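Local coordinates for PUA domain-containing protein (Aeropyrum pernix, PDB 2CX0) that is of unknown function but, carrying a PUA domain, probably binds RNA and may act in translation initiation, at residues L27-P32 and L68-D73; T79-K84 and E177-V182; G118-F123 and E135-V140. All coordinates share one frame; numbering follows the deposited sequence.

Overall arrangement
The three contacts run from the N-terminal, pre-PUA-like half of the chain into the PUA domain. Contact 1 fastens helix 20-30 to strand 65-70; contact 2 sets helix 80-86 against the C-terminal helix 174-183, and contact 3 lies on the PUA sheet. Contacts 1 and 2 have centres about 17 Å apart and meet where F69 CD2 packs on T79 CG2 at 3.9 Å. Contact 3 is nested in the chain loop that contact 2 closes, about 18 Å away between centres; L80 CD1 lies 3.7 Å from V140 O, so helix 80-86 bridges the two halves. Contacts 1 and 3 do not touch, their nearest atoms being about 9 Å apart.

Contact 1: L27-P32 and L68-D73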
loop_
_atom_site.group_PDB
_atom_site.type_symbol
_atom_site.label_atom_id
_atom_site.label_comp_id
_atom_site.label_asym_id
_atom_site.label_seq_id
_atom_site.Cartn_x
_atom_site.Cartn_y
_atom_site.Cartn_z
ATOM N N LEU A 27 -0.221 -16.515 1.457
ATOM C CA LEU A 27 0.656 -16.615 0.292
ATOM C C LEU A 27 -0.161 -16.822 -0.973
ATOM O O LEU A 27 0.131 -16.207 -2.007
ATOM C CB LEU A 27 1.673 -17.774 0.446
ATOM C CG LEU A 27 2.573 -17.576 1.692
ATOM C CD1 LEU A 27 3.462 -18.826 1.875
ATOM C CD2 LEU A 27 3.427 -16.337 1.619
ATOM N N GLU A 28 -1.175 -17.684 -0.900
ATOM C CA GLU A 28 -1.999 -17.912 -2.061
ATOM C C GLU A 28 -2.783 -16.679 -2.512
ATOM O O GLU A 28 -3.019 -16.533 -3.690
ATOM C CB GLU A 28 -2.984 -19.045 -1.809
ATOM C CG GLU A 28 -2.303 -20.382 -1.816
ATOM C CD GLU A 28 -3.046 -21.430 -1.001
ATOM O OE1 GLU A 28 -4.269 -21.230 -0.723
ATOM O OE2 GLU A 28 -2.400 -22.463 -0.660
ATOM N N ARG A 29 -3.194 -15.835 -1.562
ATOM C CA ARG A 29 -3.978 -14.641 -1.868
ATOM C C ARG A 29 -3.116 -13.548 -2.485
ATOM O O ARG A 29 -3.623 -12.660 -3.202
ATOM C CB ARG A 29 -4.656 -14.139 -0.597
ATOM C CG ARG A 29 -5.908 -15.018 -0.200
ATOM C CD ARG A 29 -6.463 -14.490 1.126
ATOM N NE ARG A 29 -7.182 -13.241 0.953
ATOM C CZ ARG A 29 -7.709 -12.548 1.953
ATOM N NH1 ARG A 29 -7.556 -12.998 3.181
ATOM N NH2 ARG A 29 -8.471 -11.455 1.717
ATOM N N LEU A 30 -1.819 -13.630 -2.221
ATOM C CA LEU A 30 -0.864 -12.664 -2.744
ATOM C C LEU A 30 -0.316 -13.072 -4.119
ATOM O O LEU A 30 -0.044 -12.226 -4.979
ATOM C CB LEU A 30 0.336 -12.515 -1.757
ATOM C CG LEU A 30 0.127 -11.947 -0.326
ATOM C CD1 LEU A 30 1.438 -12.085 0.511
ATOM C CD2 LEU A 30 -0.248 -10.466 -0.423
ATOM N N LYS A 31 -0.166 -14.365 -4.357
ATOM C CA LYS A 31 0.505 -14.736 -5.597
ATOM C C LYS A 31 -0.038 -14.190 -6.911
ATOM O O LYS A 31 0.734 -13.773 -7.783
ATOM C CB LYS A 31 0.645 -16.242 -5.662
ATOM C CG LYS A 31 1.746 -16.735 -4.701
ATOM C CD LYS A 31 1.755 -18.258 -4.681
ATOM C CE LYS A 31 2.608 -18.832 -3.553
ATOM N NZ LYS A 31 2.498 -20.349 -3.465
ATOM N N PRO A 32 -1.362 -14.117 -7.034
ATOM C CA PRO A 32 -1.929 -13.607 -8.275
ATOM C C PRO A 32 -1.755 -12.138 -8.512
ATOM O O PRO A 32 -1.865 -11.720 -9.656
ATOM C CB PRO A 32 -3.417 -13.929 -8.149
ATOM C CG PRO A 32 -3.471 -14.980 -7.012
ATOM C CD PRO A 32 -2.414 -14.509 -6.091
ATOM N N LEU A 68 0.626 -5.674 5.879
ATOM C CA LEU A 68 -0.436 -5.995 4.933
ATOM C C LEU A 68 -1.798 -5.778 5.529
ATOM O O LEU A 68 -1.991 -5.917 6.760
ATOM C CB LEU A 68 -0.324 -7.472 4.538
ATOM C CG LEU A 68 1.036 -7.932 3.956
ATOM C CD1 LEU A 68 1.161 -9.483 3.933
ATOM C CD2 LEU A 68 1.168 -7.292 2.503
ATOM N N PHE A 69 -2.774 -5.446 4.675
ATOM C CA PHE A 69 -4.129 -5.312 5.218
ATOM C C PHE A 69 -5.117 -5.721 4.160
ATOM O O PHE A 69 -4.812 -5.698 2.951
ATOM C CB PHE A 69 -4.416 -3.911 5.669
ATOM C CG PHE A 69 -4.300 -2.898 4.592
ATOM C CD1 PHE A 69 -5.463 -2.445 3.925
ATOM C CD2 PHE A 69 -3.034 -2.379 4.214
ATOM C CE1 PHE A 69 -5.373 -1.496 2.902
ATOM C CE2 PHE A 69 -2.929 -1.439 3.199
ATOM C CZ PHE A 69 -4.098 -0.999 2.538
ATOM N N GLU A 70 -6.280 -6.148 4.604
ATOM C CA GLU A 70 -7.332 -6.521 3.665
ATOM C C GLU A 70 -8.217 -5.290 3.351
ATOM O O GLU A 70 -8.690 -4.594 4.264
ATOM C CB GLU A 70 -8.207 -7.676 4.230
ATOM C CG GLU A 70 -9.135 -8.194 3.121
ATOM C CD GLU A 70 -10.126 -9.281 3.568
ATOM O OE1 GLU A 70 -9.707 -10.310 4.109
ATOM O OE2 GLU A 70 -11.335 -9.096 3.374
ATOM N N TRP A 71 -8.460 -5.031 2.070
ATOM C CA TRP A 71 -9.293 -3.893 1.718
ATOM C C TRP A 71 -10.732 -4.340 1.401
ATOM O O TRP A 71 -11.036 -5.534 1.385
ATOM C CB TRP A 71 -8.669 -3.115 0.553
ATOM C CG TRP A 71 -9.222 -1.718 0.509
ATOM C CD1 TRP A 71 -9.263 -0.843 1.556
ATOM C CD2 TRP A 71 -9.781 -1.026 -0.610
ATOM N NE1 TRP A 71 -9.813 0.329 1.163
ATOM C CE2 TRP A 71 -10.140 0.250 -0.160
ATOM C CE3 TRP A 71 -10.004 -1.358 -1.953
ATOM C CZ2 TRP A 71 -10.715 1.209 -0.988
ATOM C CZ3 TRP A 71 -10.586 -0.384 -2.796
ATOM C CH2 TRP A 71 -10.930 0.875 -2.298
ATOM N N SER A 72 -11.616 -3.390 1.186
ATOM C CA SER A 72 -13.018 -3.724 0.921
ATOM C C SER A 72 -13.321 -4.524 -0.336
ATOM O O SER A 72 -14.452 -4.975 -0.479
ATOM C CB SER A 72 -13.886 -2.461 0.967
ATOM O OG SER A 72 -13.335 -1.469 0.120
ATOM N N ASP A 73 -12.342 -4.730 -1.224
ATOM C CA ASP A 73 -12.569 -5.550 -2.408
ATOM C C ASP A 73 -12.109 -7.016 -2.102
ATOM O O ASP A 73 -12.069 -7.862 -3.006
ATOM C CB ASP A 73 -11.767 -5.020 -3.603
ATOM C CG ASP A 73 -10.230 -4.882 -3.308
ATOM O OD1 ASP A 73 -9.733 -5.410 -2.287
ATOM O OD2 ASP A 73 -9.510 -4.240 -4.120
#
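OE1 and CD of E70 lie at the edge of the R29 guanidinium, near its plane, while the carboxylate as a whole stands 75° to it. The W71 ring, which does not touch 27-32, has S72 OG over the centre of one face, 3.6 Å above the plane, and D73 OD2 at its edge. NH2 of R29 gives OE1 of E70 a nearly straight bond of 2.9 Å, the N-H...O angle being 168°, and this is a salt bridge made through one nitrogen and one oxygen. The donor reaches OE1 from well above the carboxylate plane, so the pair is not the flat, two-pronged kind. The E70 chain stays extended beyond CG, which sits anti to the backbone N (chi1 -170°), and the R29 chain crosses it at about a right angle.

Beneath the charged pair, CD1 of L30 meets CD1 of L68 at 4.3 Å, a loose apolar contact; R29, L30 and L68 all rest on I76 of the neighbouring strand 76-78. The end of helix 20-30 is thereby laid against the antiparallel sheet of the N-terminal half, with the leucines buried and the charged pair nearer the solvent. NH2 of R29 also donates to the backbone O of G74, the turn after W71-D73, so one nitrogen serves a carboxylate and a carbonyl, and the partial charge of that carbonyl probably adds to the pull of E70 on the arginine.

Contact 2: T79-K84 and E177-V182; sequences TLQCLK and ELAQEV
Q81 meets A179 and Q180 where helix 80-86 packs against the C-terminal helix 174-183, a helix-helix contact that brings the end of the chain back onto the N-terminal half. The first segment starts with T79, the N-cap: its OG1 accepts from C82 N at 2.9 Å, and the same oxygen is hydrogen-bonded to P66 O of strand 65-70. L80, next in line, turns to the PUA side, packing on P139 and V142.

Q81 carries the contact. CG lies beside the backbone N, and the chain then bends at chi2 (77°), which swings the amide over to helix 174-183. There its NE2 donates to OE1 of Q180 at 2.8 Å, the N-H...O angle 164°; the acceptor lies close to the plane of the Q81 amide, the donor comes in tilted slightly out of the Q180 carbonyl plane, and the two amides are within 30° of coplanar. The other end of the amide, OE1, sits 3.4 Å from CB of A179, is buried by the contact and has no hydrogen-bond partner in the model. NE2 also makes a weak bond to W176 O, one turn before Q180. With an alanine in place of Q81, OE1 of Q180 would probably lose its donor and a gap would open beside the A179 methyl.

C82 and L83 pack on W90, L83 also on P139 and V142. K84 ends the walk at the exposed side, where one water accepts two weak bonds, at 3.2 Å from K84 NZ and at 3.4 Å from Q180 NE2.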
loop_
_atom_site.group_PDB
_atom_site.type_symbol
_atom_site.label_atom_id
_atom_site.label_comp_id
_atom_site.label_asym_id
_atom_site.label_seq_id
_atom_site.Cartn_x
_atom_site.Cartn_y
_atom_site.Cartn_z
ATOM N N THR A 79 1.106 -1.812 3.182
ATOM C CA THR A 79 1.117 -0.490 3.732
ATOM C C THR A 79 2.345 0.188 3.110
ATOM O O THR A 79 3.240 -0.466 2.493
ATOM C CB THR A 79 1.420 -0.517 5.226
ATOM O OG1 THR A 79 2.642 -1.308 5.438
ATOM C CG2 THR A 79 0.164 -1.118 5.992
ATOM N N LEU A 80 2.436 1.497 3.322
ATOM C CA LEU A 80 3.650 2.190 2.832
ATOM C C LEU A 80 4.851 1.715 3.656
ATOM O O LEU A 80 5.990 1.716 3.161
ATOM C CB LEU A 80 3.502 3.723 2.958
ATOM C CG LEU A 80 2.426 4.259 1.997
ATOM C CD1 LEU A 80 2.521 5.779 2.097
ATOM C CD2 LEU A 80 2.678 3.850 0.505
ATOM N N GLN A 81 4.629 1.360 4.936
ATOM C CA GLN A 81 5.729 0.829 5.788
ATOM C C GLN A 81 6.290 -0.475 5.170
ATOM O O GLN A 81 7.505 -0.715 5.208
ATOM C CB GLN A 81 5.241 0.542 7.240
ATOM C CG GLN A 81 4.943 1.840 8.063
ATOM C CD GLN A 81 3.622 2.535 7.724
ATOM O OE1 GLN A 81 2.805 2.000 6.936
ATOM N NE2 GLN A 81 3.391 3.722 8.336
ATOM N N CYS A 82 5.402 -1.299 4.598
ATOM C CA CYS A 82 5.817 -2.523 3.940
ATOM C C CYS A 82 6.715 -2.169 2.734
ATOM O O CYS A 82 7.785 -2.798 2.448
ATOM C CB CYS A 82 4.580 -3.290 3.445
ATOM S SG CYS A 82 4.985 -4.775 2.470
ATOM N N LEU A 83 6.339 -1.124 2.022
ATOM C CA LEU A 83 7.183 -0.761 0.851
ATOM C C LEU A 83 8.576 -0.259 1.291
ATOM O O LEU A 83 9.579 -0.437 0.589
ATOM C CB LEU A 83 6.501 0.286 -0.007
ATOM C CG LEU A 83 5.121 -0.175 -0.534
ATOM C CD1 LEU A 83 4.632 0.920 -1.534
ATOM C CD2 LEU A 83 5.120 -1.593 -1.200
ATOM N N LYS A 84 8.626 0.355 2.459
ATOM C CA LYS A 84 9.888 0.834 2.984
ATOM C C LYS A 84 10.837 -0.336 3.418
ATOM O O LYS A 84 12.018 -0.408 3.055
ATOM C CB LYS A 84 9.616 1.786 4.152
ATOM C CG LYS A 84 10.896 2.394 4.722
ATOM C CD LYS A 84 10.570 3.579 5.660
ATOM C CE LYS A 84 11.839 4.173 6.308
ATOM N NZ LYS A 84 11.490 5.282 7.286
ATOM N N GLU A 177 -0.965 6.314 10.005
ATOM C CA GLU A 177 -0.558 6.791 11.329
ATOM C C GLU A 177 -0.547 5.657 12.334
ATOM O O GLU A 177 0.355 5.540 13.129
ATOM C CB GLU A 177 -1.473 7.935 11.827
ATOM C CG GLU A 177 -1.344 9.238 11.003
ATOM C CD GLU A 177 0.010 9.948 11.124
ATOM O OE1 GLU A 177 0.902 9.572 11.924
ATOM O OE2 GLU A 177 0.192 10.927 10.400
ATOM N N LEU A 178 -1.585 4.838 12.290
ATOM C CA LEU A 178 -1.642 3.701 13.164
ATOM C C LEU A 178 -0.417 2.764 12.908
ATOM O O LEU A 178 0.251 2.290 13.864
ATOM C CB LEU A 178 -2.962 2.968 12.919
ATOM C CG LEU A 178 -2.972 1.590 13.616
ATOM C CD1 LEU A 178 -2.881 1.770 15.157
ATOM C CD2 LEU A 178 -4.298 0.885 13.224
ATOM N N ALA A 179 -0.123 2.513 11.635
ATOM C CA ALA A 179 0.990 1.609 11.271
ATOM C C ALA A 179 2.330 2.164 11.721
ATOM O O ALA A 179 3.170 1.392 12.208
ATOM C CB ALA A 179 1.033 1.320 9.769
ATOM N N GLN A 180 2.509 3.487 11.609
ATOM C CA GLN A 180 3.741 4.133 12.055
ATOM C C GLN A 180 3.986 3.860 13.541
ATOM O O GLN A 180 5.114 3.613 13.960
ATOM C CB GLN A 180 3.649 5.648 11.913
ATOM C CG GLN A 180 4.068 6.174 10.617
ATOM C CD GLN A 180 5.479 5.766 10.292
ATOM O OE1 GLN A 180 5.676 4.702 9.719
ATOM N NE2 GLN A 180 6.477 6.595 10.677
ATOM N N GLU A 181 2.921 3.899 14.335
ATOM C CA GLU A 181 3.044 3.692 15.767
ATOM C C GLU A 181 3.219 2.222 16.105
ATOM O O GLU A 181 3.931 1.903 17.049
ATOM C CB GLU A 181 1.801 4.278 16.487
ATOM C CG GLU A 181 2.021 4.592 17.940
ATOM C CD GLU A 181 3.168 5.574 18.178
ATOM O OE1 GLU A 181 3.488 6.439 17.323
ATOM O OE2 GLU A 181 3.738 5.492 19.261
ATOM N N VAL A 182 2.569 1.318 15.352
ATOM C CA VAL A 182 2.717 -0.120 15.607
ATOM C C VAL A 182 4.207 -0.468 15.380
ATOM O O VAL A 182 4.806 -1.202 16.188
ATOM C CB VAL A 182 1.820 -0.999 14.645
ATOM C CG1 VAL A 182 2.208 -2.488 14.753
ATOM C CG2 VAL A 182 0.336 -0.898 15.065
HETATM O O HOH W 1 9.726 6.382 9.750
#

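Contact 3: G118-F123 and E135-V140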
loop_
_atom_site.group_PDB
_atom_site.type_symbol
_atom_site.label_atom_id
_atom_site.label_comp_id
_atom_site.label_asym_id
_atom_site.label_seq_id
_atom_site.Cartn_x
_atom_site.Cartn_y
_atom_site.Cartn_z
ATOM N N GLY A 118 6.180 8.974 -15.202
ATOM C CA GLY A 118 6.939 7.758 -15.512
ATOM C C GLY A 118 6.166 6.531 -15.114
ATOM O O GLY A 118 5.294 6.599 -14.211
ATOM N N VAL A 119 6.412 5.442 -15.828
ATOM C CA VAL A 119 5.754 4.164 -15.528
ATOM C C VAL A 119 6.794 3.047 -15.489
ATOM O O VAL A 119 7.671 2.983 -16.372
ATOM C CB VAL A 119 4.736 3.773 -16.577
ATOM C CG1 VAL A 119 4.216 2.355 -16.275
ATOM C CG2 VAL A 119 3.596 4.805 -16.628
ATOM N N GLU A 120 6.735 2.173 -14.481
ATOM C CA GLU A 120 7.675 1.081 -14.408
ATOM C C GLU A 120 6.922 -0.200 -14.216
ATOM O O GLU A 120 5.871 -0.248 -13.515
ATOM C CB GLU A 120 8.644 1.233 -13.209
ATOM C CG GLU A 120 9.688 2.308 -13.397
ATOM C CD GLU A 120 10.477 2.642 -12.132
ATOM O OE1 GLU A 120 10.423 1.888 -11.132
ATOM O OE2 GLU A 120 11.182 3.670 -12.154
ATOM N N GLY A 121 7.471 -1.268 -14.792
ATOM C CA GLY A 121 6.792 -2.549 -14.633
ATOM C C GLY A 121 5.760 -2.765 -15.719
ATOM O O GLY A 121 5.712 -2.003 -16.698
ATOM N N SER A 122 4.908 -3.772 -15.528
ATOM C CA SER A 122 3.882 -4.135 -16.497
ATOM C C SER A 122 2.624 -4.480 -15.703
ATOM O O SER A 122 2.677 -5.296 -14.784
ATOM C CB SER A 122 4.379 -5.344 -17.296
ATOM O OG SER A 122 3.411 -5.717 -18.254
ATOM N N PHE A 123 1.494 -3.849 -16.002
ATOM C CA PHE A 123 0.299 -4.128 -15.242
ATOM C C PHE A 123 -0.925 -3.798 -16.061
ATOM O O PHE A 123 -0.838 -3.074 -17.087
ATOM C CB PHE A 123 0.281 -3.329 -13.920
ATOM C CG PHE A 123 0.485 -1.862 -14.081
ATOM C CD1 PHE A 123 -0.579 -1.004 -14.372
ATOM C CD2 PHE A 123 1.768 -1.314 -13.905
ATOM C CE1 PHE A 123 -0.351 0.397 -14.488
ATOM C CE2 PHE A 123 1.995 0.040 -14.015
ATOM C CZ PHE A 123 0.936 0.904 -14.309
ATOM N N GLU A 135 11.480 12.239 -7.842
ATOM C CA GLU A 135 12.802 12.775 -7.426
ATOM C C GLU A 135 13.514 11.934 -6.341
ATOM O O GLU A 135 14.709 11.650 -6.450
ATOM C CB GLU A 135 12.624 14.249 -6.934
ATOM C CG GLU A 135 13.906 15.041 -6.592
ATOM C CD GLU A 135 14.874 15.096 -7.781
ATOM O OE1 GLU A 135 14.417 15.077 -8.955
ATOM O OE2 GLU A 135 16.102 15.154 -7.554
ATOM N N THR A 136 12.773 11.519 -5.321
ATOM C CA THR A 136 13.358 10.780 -4.212
ATOM C C THR A 136 12.906 9.321 -4.215
ATOM O O THR A 136 13.337 8.586 -3.345
ATOM C CB THR A 136 12.867 11.339 -2.870
ATOM O OG1 THR A 136 11.428 11.314 -2.883
ATOM C CG2 THR A 136 13.333 12.796 -2.653
ATOM N N ARG A 137 12.025 8.942 -5.151
ATOM C CA ARG A 137 11.417 7.604 -5.193
ATOM C C ARG A 137 10.675 7.229 -3.880
ATOM O O ARG A 137 10.626 6.057 -3.475
ATOM C CB ARG A 137 12.460 6.515 -5.510
ATOM C CG ARG A 137 12.903 6.543 -6.967
ATOM C CD ARG A 137 13.749 5.317 -7.358
ATOM N NE ARG A 137 12.986 4.084 -7.557
ATOM C CZ ARG A 137 12.328 3.787 -8.681
ATOM N NH1 ARG A 137 12.346 4.649 -9.693
ATOM N NH2 ARG A 137 11.663 2.650 -8.782
ATOM N N THR A 138 10.128 8.225 -3.200
ATOM C CA THR A 138 9.382 7.982 -1.957
ATOM C C THR A 138 7.957 7.499 -2.290
ATOM O O THR A 138 7.224 8.172 -3.007
ATOM C CB THR A 138 9.200 9.290 -1.139
ATOM O OG1 THR A 138 10.472 9.807 -0.772
ATOM C CG2 THR A 138 8.329 9.050 0.119
ATOM N N PRO A 139 7.558 6.349 -1.755
ATOM C CA PRO A 139 6.202 5.875 -2.024
ATOM C C PRO A 139 5.244 6.807 -1.273
ATOM O O PRO A 139 5.455 7.143 -0.086
ATOM C CB PRO A 139 6.191 4.452 -1.440
ATOM C CG PRO A 139 7.664 4.092 -1.381
ATOM C CD PRO A 139 8.313 5.360 -0.959
ATOM N N VAL A 140 4.212 7.279 -1.975
ATOM C CA VAL A 140 3.250 8.144 -1.296
ATOM C C VAL A 140 1.821 7.574 -1.249
ATOM O O VAL A 140 0.980 8.027 -0.456
ATOM C CB VAL A 140 3.214 9.591 -1.941
ATOM C CG1 VAL A 140 4.589 10.253 -1.804
ATOM C CG2 VAL A 140 2.890 9.495 -3.389
#
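On the surface of the PUA sheet, E120 of edge strand 116-121 and R137 of the turn leading into strand 138-145 join in an end-on, two-pronged salt bridge. NH2 of R137 donates to OE1 of E120 at 2.8 Å and NH1 to OE2 at 2.9 Å, with N-H...O angles of 174° and 167°, so each nitrogen points almost straight at one oxygen. Both carboxylate oxygens use their syn lone pairs. The guanidinium and carboxylate planes differ by only 6°, and the two groups lie nearly flat in a common plane. Holding both oxygens this way fixes the rotation of the carboxylate as well as its position.

The side chains come from opposite directions. E120 stays extended beyond CG, which lies anti to the carbonyl carbon, whereas R137 bends at chi3 and again at chi4 to bring its end group level with the carboxylate. In the mixed PUA sheet strands 93-97 and 128-133 lie between the strands carrying the two segments: strand 116-121 is outermost, beside 93-97, and strand 138-145 lies beyond 128-133. The two segments therefore share no backbone bonds, and the pair reaches across the strands between. Both side chains rest on L96 of strand 93-97, and E120 also touches V94; apolar chain lengths thus lie on the sheet while the charged ends meet above it.

R137 has a left-handed backbone conformation, with both phi and psi positive, in a turn where the hydroxyls of T136 and T138 are also hydrogen-bonded, T136 OG1 to T138 OG1 at 2.8 Å.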